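Local coordinates for putative exported protein (PDB 2PFZ) that binds pyroglutamic acid as the extracytoplasmic solute receptor of a tripartite ATP-independent periplasmic (TRAP) transport system, to which it probably delivers the ligand, at residues I64-E72 with R142-K150; M111-Q122 with T201-V212. All coordinates share one frame; numbering follows the deposited sequence.

Contact 1 (I64-E72 with R142-K150); sequences ILLTNFANE and RAYSPVTAK. With PCA (pyroglutamic acid), chain B.
One side of the pyroglutamate pocket in this DctP-type periplasmic receptor, formed by Arg142 and Tyr144 at the end of strand 140-143, is backed by the 3-10 turn 66-68 that follows strand 61-65. The two segments meet at Leu65 and Tyr144, where CD2 of the leucine lies 3.6 Å from CD2 of the phenol ring, the two side chains crossing at about a right angle and the methyl approaching the ring obliquely. CG of Tyr144 sits between its backbone N and carbonyl carbon (chi1 65°), which lays the ring against the ligand: PCA CB is 3.8 Å above the ring plane, over its centre, while Thr148 OG1 lies over the opposite face. The phenol OH is hydrogen-bonded to Trp204 NE1, which fixes the far end of the ring. Arg142 holds the ligand carboxylate in a two-pronged grip, NH1 to PCA OXT at 2.9 Å and NH2 to PCA O at 2.8 Å, and CB of Tyr144 lies over one face of the Arg142 guanidinium, offset toward its rim; Arg142 NE is tied back to Val162 O. The charge pairing would favour an ionised carboxylate. Between the segments themselves, the polar link is Asn68 ND2 to Tyr144 O, 2.9 Å long, bent at the hydrogen (135°) and directed at a lone pair in the carbonyl plane. Ser145 N-caps helix 146-155, its OG accepting from Thr148 N and, weakly, from Val147 N. The first turn of that helix packs on segment 64-72 through Val147 CG1, which meets Thr67 CB at 3.7 Å, and through Pro146, whose CD faces Thr67 O and whose CB lies 3.5 Å from Asn71 OD1.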
loop_
_atom_site.group_PDB
_atom_site.type_symbol
_atom_site.label_atom_id
_atom_site.label_comp_id
_atom_site.label_asym_id
_atom_site.label_seq_id
_atom_site.Cartn_x
_atom_site.Cartn_y
_atom_site.Cartn_z
ATOM N N ILE A 64 -5.330 -3.271 -5.599
ATOM C CA ILE A 64 -4.738 -4.127 -4.578
ATOM C C ILE A 64 -3.619 -3.379 -3.834
ATOM O O ILE A 64 -3.161 -2.335 -4.297
ATOM C CB ILE A 64 -4.124 -5.441 -5.156
ATOM C CG1 ILE A 64 -3.027 -5.139 -6.192
ATOM C CG2 ILE A 64 -5.211 -6.416 -5.709
ATOM C CD1 ILE A 64 -1.966 -6.218 -6.266
ATOM N N LEU A 65 -3.218 -3.919 -2.684
ATOM C CA LEU A 65 -2.021 -3.502 -1.964
ATOM C C LEU A 65 -0.992 -4.547 -2.328
ATOM O O LEU A 65 -1.193 -5.737 -2.028
ATOM C CB LEU A 65 -2.256 -3.581 -0.456
ATOM C CG LEU A 65 -1.040 -3.298 0.428
ATOM C CD1 LEU A 65 -0.733 -1.831 0.383
ATOM C CD2 LEU A 65 -1.321 -3.812 1.860
ATOM N N LEU A 66 0.096 -4.134 -2.970
ATOM C CA LEU A 66 1.047 -5.126 -3.513
ATOM C C LEU A 66 1.514 -6.103 -2.447
ATOM O O LEU A 66 1.560 -7.312 -2.679
ATOM C CB LEU A 66 2.261 -4.439 -4.146
ATOM C CG LEU A 66 1.988 -3.565 -5.372
ATOM C CD1 LEU A 66 3.198 -2.739 -5.767
ATOM C CD2 LEU A 66 1.517 -4.441 -6.517
ATOM N N THR A 67 1.894 -5.577 -1.285
ATOM C CA THR A 67 2.449 -6.408 -0.216
ATOM C C THR A 67 1.491 -7.467 0.361
ATOM O O THR A 67 1.941 -8.373 1.041
ATOM C CB THR A 67 3.113 -5.569 0.930
ATOM O OG1 THR A 67 2.246 -4.503 1.347
ATOM C CG2 THR A 67 4.457 -5.008 0.475
ATOM N N ASN A 68 0.184 -7.354 0.100
ATOM C CA ASN A 68 -0.734 -8.428 0.491
ATOM C C ASN A 68 -0.393 -9.735 -0.203
ATOM O O ASN A 68 -0.818 -10.821 0.249
ATOM C CB ASN A 68 -2.190 -8.079 0.186
ATOM C CG ASN A 68 -2.893 -7.398 1.337
ATOM O OD1 ASN A 68 -3.878 -6.659 1.128
ATOM N ND2 ASN A 68 -2.430 -7.663 2.563
ATOM N N PHE A 69 0.381 -9.638 -1.291
ATOM C CA PHE A 69 0.650 -10.792 -2.139
ATOM C C PHE A 69 2.090 -11.293 -2.056
ATOM O O PHE A 69 2.532 -12.120 -2.850
ATOM C CB PHE A 69 0.087 -10.507 -3.561
ATOM C CG PHE A 69 -1.368 -10.178 -3.513
ATOM C CD1 PHE A 69 -2.315 -11.199 -3.391
ATOM C CD2 PHE A 69 -1.798 -8.860 -3.417
ATOM C CE1 PHE A 69 -3.654 -10.915 -3.237
ATOM C CE2 PHE A 69 -3.148 -8.560 -3.283
ATOM C CZ PHE A 69 -4.079 -9.578 -3.187
ATOM N N ALA A 70 2.778 -10.867 -0.992
ATOM C CA ALA A 70 4.185 -11.207 -0.755
ATOM C C ALA A 70 4.450 -12.705 -0.672
ATOM O O ALA A 70 5.539 -13.171 -1.068
ATOM C CB ALA A 70 4.720 -10.482 0.497
ATOM N N ASN A 71 3.472 -13.475 -0.195
ATOM C CA ASN A 71 3.657 -14.930 -0.117
ATOM C C ASN A 71 3.491 -15.636 -1.462
ATOM O O ASN A 71 3.892 -16.787 -1.615
ATOM C CB ASN A 71 2.790 -15.551 0.986
ATOM C CG ASN A 71 3.271 -15.162 2.386
ATOM O OD1 ASN A 71 2.507 -15.168 3.343
ATOM N ND2 ASN A 71 4.544 -14.816 2.497
ATOM N N GLU A 72 2.928 -14.942 -2.445
ATOM C CA GLU A 72 2.702 -15.569 -3.746
ATOM C C GLU A 72 3.956 -15.470 -4.614
ATOM O O GLU A 72 4.296 -16.402 -5.336
ATOM C CB GLU A 72 1.522 -14.926 -4.456
ATOM C CG GLU A 72 0.132 -15.236 -3.893
ATOM C CD GLU A 72 -0.927 -14.589 -4.742
ATOM O OE1 GLU A 72 -0.576 -14.195 -5.876
ATOM O OE2 GLU A 72 -2.090 -14.482 -4.301
ATOM N N ARG A 142 -1.370 -5.031 15.119
ATOM C CA ARG A 142 -2.237 -5.243 13.969
ATOM C C ARG A 142 -1.400 -5.237 12.684
ATOM O O ARG A 142 -0.773 -4.226 12.329
ATOM C CB ARG A 142 -3.329 -4.178 13.924
ATOM C CG ARG A 142 -4.217 -4.197 12.645
ATOM C CD ARG A 142 -3.728 -3.163 11.598
ATOM N NE ARG A 142 -4.514 -3.178 10.357
ATOM C CZ ARG A 142 -4.383 -2.272 9.388
ATOM N NH1 ARG A 142 -3.522 -1.252 9.528
ATOM N NH2 ARG A 142 -5.127 -2.379 8.287
ATOM N N ALA A 143 -1.389 -6.374 11.999
ATOM C CA ALA A 143 -0.740 -6.465 10.702
ATOM C C ALA A 143 -1.785 -6.148 9.652
ATOM O O ALA A 143 -2.976 -6.328 9.881
ATOM C CB ALA A 143 -0.169 -7.859 10.472
ATOM N N TYR A 144 -1.330 -5.644 8.508
ATOM C CA TYR A 144 -2.196 -5.473 7.343
ATOM C C TYR A 144 -1.661 -6.278 6.150
ATOM O O TYR A 144 -2.225 -6.235 5.051
ATOM C CB TYR A 144 -2.351 -3.969 7.017
ATOM C CG TYR A 144 -1.092 -3.228 6.580
ATOM C CD1 TYR A 144 -0.529 -2.231 7.389
ATOM C CD2 TYR A 144 -0.462 -3.522 5.358
ATOM C CE1 TYR A 144 0.622 -1.545 6.990
ATOM C CE2 TYR A 144 0.691 -2.843 4.941
ATOM C CZ TYR A 144 1.223 -1.841 5.773
ATOM O OH TYR A 144 2.342 -1.137 5.391
ATOM N N SER A 145 -0.600 -7.052 6.363
ATOM C CA SER A 145 0.002 -7.814 5.277
ATOM C C SER A 145 0.886 -8.902 5.869
ATOM O O SER A 145 1.270 -8.796 7.042
ATOM C CB SER A 145 0.873 -6.884 4.444
ATOM O OG SER A 145 2.052 -6.532 5.155
ATOM N N PRO A 146 1.251 -9.927 5.063
ATOM C CA PRO A 146 2.255 -10.920 5.519
ATOM C C PRO A 146 3.565 -10.271 5.957
ATOM O O PRO A 146 4.247 -10.762 6.877
ATOM C CB PRO A 146 2.514 -11.742 4.260
ATOM C CG PRO A 146 1.187 -11.681 3.527
ATOM C CD PRO A 146 0.753 -10.255 3.712
ATOM N N VAL A 147 3.936 -9.170 5.298
ATOM C CA VAL A 147 5.277 -8.610 5.498
ATOM C C VAL A 147 5.297 -7.860 6.832
ATOM O O VAL A 147 6.263 -7.861 7.581
ATOM C CB VAL A 147 5.696 -7.730 4.268
ATOM C CG1 VAL A 147 4.768 -6.606 4.119
ATOM C CG2 VAL A 147 7.169 -7.207 4.401
ATOM N N THR A 148 4.166 -7.269 7.138
ATOM C CA THR A 148 4.003 -6.464 8.306
ATOM C C THR A 148 3.796 -7.407 9.524
ATOM O O THR A 148 4.186 -7.091 10.660
ATOM C CB THR A 148 2.909 -5.482 7.878
ATOM O OG1 THR A 148 3.301 -4.106 8.011
ATOM C CG2 THR A 148 1.562 -5.856 8.253
ATOM N N ALA A 149 3.260 -8.600 9.275
ATOM C CA ALA A 149 3.290 -9.676 10.280
ATOM C C ALA A 149 4.722 -10.159 10.565
ATOM O O ALA A 149 5.098 -10.377 11.736
ATOM C CB ALA A 149 2.384 -10.861 9.852
ATOM N N LYS A 150 5.530 -10.296 9.512
ATOM C CA LYS A 150 6.937 -10.682 9.667
ATOM C C LYS A 150 7.729 -9.647 10.477
ATOM O O LYS A 150 8.468 -10.012 11.377
ATOM C CB LYS A 150 7.624 -10.933 8.308
ATOM C CG LYS A 150 9.075 -11.385 8.436
ATOM C CD LYS A 150 9.181 -12.656 9.299
ATOM C CE LYS A 150 10.566 -13.313 9.180
ATOM N NZ LYS A 150 10.481 -14.807 9.435
HETATM N N PCA B . -2.702 1.960 5.260
HETATM C CA PCA B . -3.132 0.628 4.791
HETATM C CB PCA B . -1.984 -0.104 4.096
HETATM C CG PCA B . -0.781 0.815 4.184
HETATM C CD PCA B . -1.321 2.050 4.846
HETATM O OE PCA B . -0.656 3.087 4.992
HETATM C C PCA B . -3.502 -0.168 6.021
HETATM O O PCA B . -4.193 -1.193 5.950
HETATM O OXT PCA B . -3.096 0.229 7.125
#

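Contact 2 (M111-Q122 with T201-V212); sequences MMLLYSVAWPPQ and TEAWLPKNAVLV. With PCA (pyroglutamic acid), chain B.
Met112 N gives a short, nearly straight backbone bond to Val212 O (2.7 Å, 170° at the hydrogen). Asn208 O accepts two hydrogen bonds, reaching it from opposite faces of its plane, one from Ser116 OG (2.8 Å) and one from Val117 N. The Asn208 side chain bonds Trp119, NE1 to OD1 at 2.8 Å; the oxygen lies in the indole plane, whereas the donor stands above the carbonyl plane of the amide. Gln122 O also accepts two bonds, from Ala203 N (3.0 Å) and Thr201 OG1, but both in the carbonyl plane on lone pairs. On the side away from Gln122, strands 111-118 and 207-212 pair antiparallel, with a classic beta bulge where Leu114 N gives to Val210 O and Tyr115 O receives Val210 N. Val210 CG2 sits over the Tyr115 ring, 3.9 Å from its centroid, a CH-pi contact. Another forms farther along, Gln122 CG standing 3.5 Å from the centroid of the five-membered ring of Trp204. Beyond the strands, Pro121 CG and Leu205 CG pack side by side at 3.9 Å. PCA CD lies 3.3 Å above the Trp119 ring plane. Asn208 thus holds the indole by its edge, with one indole face lying against the lactam ring of the ligand.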
loop_
_atom_site.group_PDB
_atom_site.type_symbol
_atom_site.label_atom_id
_atom_site.label_comp_id
_atom_site.label_asym_id
_atom_site.label_seq_id
_atom_site.Cartn_x
_atom_site.Cartn_y
_atom_site.Cartn_z
ATOM N N MET A 111 -2.934 -10.364 -16.507
ATOM C CA MET A 111 -3.279 -9.017 -16.021
ATOM C C MET A 111 -2.296 -7.942 -16.467
ATOM O O MET A 111 -1.137 -8.229 -16.779
ATOM C CB MET A 111 -3.401 -8.998 -14.483
ATOM C CG MET A 111 -4.548 -9.857 -13.994
ATOM S SD MET A 111 -4.665 -9.948 -12.223
ATOM C CE MET A 111 -3.490 -11.252 -11.875
ATOM N N MET A 112 -2.783 -6.710 -16.489
ATOM C CA MET A 112 -1.963 -5.533 -16.740
ATOM C C MET A 112 -1.874 -4.635 -15.522
ATOM O O MET A 112 -2.830 -4.517 -14.757
ATOM C CB MET A 112 -2.555 -4.706 -17.871
ATOM C CG MET A 112 -2.814 -5.502 -19.082
ATOM S SD MET A 112 -3.791 -4.601 -20.288
ATOM C CE MET A 112 -3.036 -2.975 -20.148
ATOM N N LEU A 113 -0.725 -3.987 -15.373
ATOM C CA LEU A 113 -0.560 -2.931 -14.365
ATOM C C LEU A 113 -0.967 -1.600 -14.966
ATOM O O LEU A 113 -0.310 -1.088 -15.886
ATOM C CB LEU A 113 0.883 -2.859 -13.881
ATOM C CG LEU A 113 1.246 -1.731 -12.896
ATOM C CD1 LEU A 113 0.417 -1.810 -11.610
ATOM C CD2 LEU A 113 2.743 -1.766 -12.592
ATOM N N LEU A 114 -2.031 -1.018 -14.447
ATOM C CA LEU A 114 -2.484 0.259 -14.991
ATOM C C LEU A 114 -1.732 1.425 -14.359
ATOM O O LEU A 114 -1.179 2.258 -15.056
ATOM C CB LEU A 114 -4.010 0.419 -14.892
ATOM C CG LEU A 114 -4.549 1.678 -15.596
ATOM C CD1 LEU A 114 -4.379 1.566 -17.115
ATOM C CD2 LEU A 114 -5.975 1.922 -15.267
ATOM N N TYR A 115 -1.734 1.496 -13.042
ATOM C CA TYR A 115 -0.925 2.473 -12.335
ATOM C C TYR A 115 -0.719 2.038 -10.894
ATOM O O TYR A 115 -1.422 1.161 -10.417
ATOM C CB TYR A 115 -1.541 3.846 -12.421
ATOM C CG TYR A 115 -2.790 4.082 -11.608
ATOM C CD1 TYR A 115 -4.062 3.886 -12.166
ATOM C CD2 TYR A 115 -2.710 4.565 -10.285
ATOM C CE1 TYR A 115 -5.212 4.157 -11.437
ATOM C CE2 TYR A 115 -3.870 4.851 -9.549
ATOM C CZ TYR A 115 -5.113 4.632 -10.138
ATOM O OH TYR A 115 -6.267 4.899 -9.426
ATOM N N SER A 116 0.277 2.622 -10.232
ATOM C CA SER A 116 0.605 2.243 -8.857
ATOM C C SER A 116 0.929 3.508 -8.066
ATOM O O SER A 116 1.645 4.381 -8.579
ATOM C CB SER A 116 1.805 1.288 -8.837
ATOM O OG SER A 116 2.112 0.798 -7.516
ATOM N N VAL A 117 0.358 3.638 -6.861
ATOM C CA VAL A 117 0.680 4.791 -6.038
ATOM C C VAL A 117 1.055 4.447 -4.611
ATOM O O VAL A 117 0.507 3.533 -4.029
ATOM C CB VAL A 117 -0.283 6.041 -6.165
ATOM C CG1 VAL A 117 -1.403 5.920 -7.254
ATOM C CG2 VAL A 117 -0.740 6.616 -4.838
ATOM N N ALA A 118 2.025 5.181 -4.084
ATOM C CA ALA A 118 2.527 4.916 -2.740
ATOM C C ALA A 118 1.606 5.500 -1.686
ATOM O O ALA A 118 1.166 6.636 -1.805
ATOM C CB ALA A 118 3.930 5.508 -2.569
ATOM N N TRP A 119 1.333 4.702 -0.658
ATOM C CA TRP A 119 0.797 5.194 0.610
ATOM C C TRP A 119 1.891 6.065 1.250
ATOM O O TRP A 119 3.064 5.950 0.892
ATOM C CB TRP A 119 0.527 4.013 1.552
ATOM C CG TRP A 119 -0.718 3.202 1.267
ATOM C CD1 TRP A 119 -0.824 2.117 0.448
ATOM C CD2 TRP A 119 -1.993 3.390 1.858
ATOM N NE1 TRP A 119 -2.102 1.605 0.486
ATOM C CE2 TRP A 119 -2.853 2.387 1.333
ATOM C CE3 TRP A 119 -2.514 4.326 2.754
ATOM C CZ2 TRP A 119 -4.187 2.283 1.706
ATOM C CZ3 TRP A 119 -3.846 4.227 3.119
ATOM C CH2 TRP A 119 -4.665 3.203 2.603
ATOM N N PRO A 120 1.514 6.941 2.202
ATOM C CA PRO A 120 2.524 7.740 2.924
ATOM C C PRO A 120 3.503 6.908 3.781
ATOM O O PRO A 120 3.278 5.714 4.033
ATOM C CB PRO A 120 1.673 8.681 3.768
ATOM C CG PRO A 120 0.298 8.716 2.989
ATOM C CD PRO A 120 0.144 7.311 2.598
ATOM N N PRO A 121 4.630 7.526 4.185
ATOM C CA PRO A 121 5.655 6.787 4.926
ATOM C C PRO A 121 5.140 6.183 6.220
ATOM O O PRO A 121 4.371 6.824 6.946
ATOM C CB PRO A 121 6.713 7.854 5.193
ATOM C CG PRO A 121 6.537 8.827 4.045
ATOM C CD PRO A 121 5.050 8.926 3.940
ATOM N N GLN A 122 5.525 4.947 6.466
ATOM C CA GLN A 122 4.893 4.158 7.522
ATOM C C GLN A 122 5.518 4.373 8.872
ATOM O O GLN A 122 6.733 4.213 9.027
ATOM C CB GLN A 122 4.955 2.683 7.185
ATOM C CG GLN A 122 4.357 2.393 5.792
ATOM C CD GLN A 122 2.839 2.338 5.747
ATOM O OE1 GLN A 122 2.185 3.197 5.138
ATOM N NE2 GLN A 122 2.279 1.321 6.333
ATOM N N THR A 201 8.467 6.907 11.716
ATOM C CA THR A 201 9.658 6.177 11.270
ATOM C C THR A 201 9.906 6.235 9.763
ATOM O O THR A 201 11.031 5.945 9.309
ATOM C CB THR A 201 9.637 4.706 11.726
ATOM O OG1 THR A 201 8.419 4.066 11.300
ATOM C CG2 THR A 201 9.723 4.649 13.261
ATOM N N GLU A 202 8.858 6.553 8.991
ATOM C CA GLU A 202 8.975 6.593 7.526
ATOM C C GLU A 202 9.720 5.347 7.047
ATOM O O GLU A 202 10.586 5.410 6.149
ATOM C CB GLU A 202 9.677 7.892 7.033
ATOM C CG GLU A 202 9.078 9.180 7.608
ATOM C CD GLU A 202 9.602 10.437 6.927
ATOM O OE1 GLU A 202 10.841 10.603 6.828
ATOM O OE2 GLU A 202 8.755 11.250 6.486
ATOM N N ALA A 203 9.334 4.198 7.601
ATOM C CA ALA A 203 10.085 2.950 7.421
ATOM C C ALA A 203 9.996 2.366 6.028
ATOM O O ALA A 203 10.956 1.749 5.540
ATOM C CB ALA A 203 9.686 1.896 8.508
ATOM N N TRP A 204 8.848 2.565 5.382
ATOM C CA TRP A 204 8.669 2.140 3.990
ATOM C C TRP A 204 7.468 2.893 3.448
ATOM O O TRP A 204 6.772 3.569 4.208
ATOM C CB TRP A 204 8.502 0.603 3.865
ATOM C CG TRP A 204 7.248 0.014 4.418
ATOM C CD1 TRP A 204 6.076 -0.246 3.727
ATOM C CD2 TRP A 204 7.033 -0.430 5.755
ATOM N NE1 TRP A 204 5.130 -0.787 4.584
ATOM C CE2 TRP A 204 5.696 -0.917 5.834
ATOM C CE3 TRP A 204 7.835 -0.442 6.915
ATOM C CZ2 TRP A 204 5.150 -1.426 7.022
ATOM C CZ3 TRP A 204 7.287 -0.955 8.109
ATOM C CH2 TRP A 204 5.947 -1.430 8.153
ATOM N N LEU A 205 7.226 2.769 2.145
ATOM C CA LEU A 205 6.066 3.363 1.518
ATOM C C LEU A 205 5.421 2.281 0.640
ATOM O O LEU A 205 5.809 2.086 -0.509
ATOM C CB LEU A 205 6.392 4.626 0.691
ATOM C CG LEU A 205 6.771 5.959 1.374
ATOM C CD1 LEU A 205 8.212 5.892 1.877
ATOM C CD2 LEU A 205 6.621 7.160 0.429
ATOM N N PRO A 206 4.406 1.609 1.179
ATOM C CA PRO A 206 3.866 0.490 0.420
ATOM C C PRO A 206 2.941 1.037 -0.661
ATOM O O PRO A 206 2.270 2.042 -0.445
ATOM C CB PRO A 206 3.057 -0.274 1.476
ATOM C CG PRO A 206 2.586 0.771 2.436
ATOM C CD PRO A 206 3.612 1.908 2.384
ATOM N N LYS A 207 2.887 0.379 -1.814
ATOM C CA LYS A 207 2.031 0.881 -2.905
ATOM C C LYS A 207 0.763 0.064 -3.069
ATOM O O LYS A 207 0.759 -1.143 -2.831
ATOM C CB LYS A 207 2.795 0.891 -4.237
ATOM C CG LYS A 207 4.086 1.756 -4.234
ATOM C CD LYS A 207 4.726 1.899 -5.645
ATOM C CE LYS A 207 5.146 0.548 -6.202
ATOM N NZ LYS A 207 6.053 -0.181 -5.254
ATOM N N ASN A 208 -0.304 0.741 -3.473
ATOM C CA ASN A 208 -1.437 0.077 -4.140
ATOM C C ASN A 208 -1.179 0.015 -5.633
ATOM O O ASN A 208 -0.350 0.771 -6.155
ATOM C CB ASN A 208 -2.740 0.821 -3.834
ATOM C CG ASN A 208 -3.186 0.622 -2.404
ATOM O OD1 ASN A 208 -2.576 -0.145 -1.654
ATOM N ND2 ASN A 208 -4.244 1.314 -2.009
ATOM N N ALA A 209 -1.883 -0.877 -6.326
ATOM C CA ALA A 209 -1.771 -0.982 -7.762
ATOM C C ALA A 209 -3.160 -1.222 -8.300
ATOM O O ALA A 209 -3.942 -2.005 -7.737
ATOM C CB ALA A 209 -0.868 -2.156 -8.165
ATOM N N VAL A 210 -3.455 -0.563 -9.411
ATOM C CA VAL A 210 -4.705 -0.829 -10.107
ATOM C C VAL A 210 -4.372 -1.780 -11.258
ATOM O O VAL A 210 -3.556 -1.453 -12.125
ATOM C CB VAL A 210 -5.352 0.465 -10.595
ATOM C CG1 VAL A 210 -6.557 0.157 -11.508
ATOM C CG2 VAL A 210 -5.781 1.306 -9.380
ATOM N N LEU A 211 -4.983 -2.962 -11.210
ATOM C CA LEU A 211 -4.744 -4.045 -12.157
ATOM C C LEU A 211 -5.931 -4.133 -13.077
ATOM O O LEU A 211 -7.048 -3.823 -12.680
ATOM C CB LEU A 211 -4.615 -5.379 -11.434
ATOM C CG LEU A 211 -3.726 -5.480 -10.194
ATOM C CD1 LEU A 211 -3.671 -6.961 -9.752
ATOM C CD2 LEU A 211 -2.327 -4.937 -10.462
ATOM N N VAL A 212 -5.665 -4.570 -14.303
ATOM C CA VAL A 212 -6.686 -4.709 -15.335
ATOM C C VAL A 212 -6.582 -6.116 -15.918
ATOM O O VAL A 212 -5.472 -6.623 -16.195
ATOM C CB VAL A 212 -6.487 -3.642 -16.466
ATOM C CG1 VAL A 212 -7.450 -3.888 -17.627
ATOM C CG2 VAL A 212 -6.704 -2.240 -15.944
HETATM N N PCA B . -2.702 1.960 5.260
HETATM C CA PCA B . -3.132 0.628 4.791
HETATM C CB PCA B . -1.984 -0.104 4.096
HETATM C CG PCA B . -0.781 0.815 4.184
HETATM C CD PCA B . -1.321 2.050 4.846
HETATM O OE PCA B . -0.656 3.087 4.992
HETATM C C PCA B . -3.502 -0.168 6.021
HETATM O O PCA B . -4.193 -1.193 5.950
HETATM O OXT PCA B . -3.096 0.229 7.125
HETATM O O HOH W 1 -2.545 2.337 -7.460
HETATM O O HOH W 2 6.164 7.460 9.179
#

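Following the chain from the N terminus, 64-72 leaves strand 61-65, 111-122 comes next, 142-150 returns to close contact 1, and 201-212 then closes contact 2, so the two loops cross instead of nesting. Ile64 O probably bonds Ala209 N, so strand 207-213 links the two contacts, with 61-65 on one side of it and 111-118 on the other. Contact 1 ties that antiparallel sheet to strand 140-143 of the six-stranded mixed sheet and to helix 146-155; contact 2 pairs two strands within the smaller sheet and continues toward the larger one, where strand 123-126 begins. Contact 1 reaches pyroglutamate through 142-150, contact 2 through both of its segments.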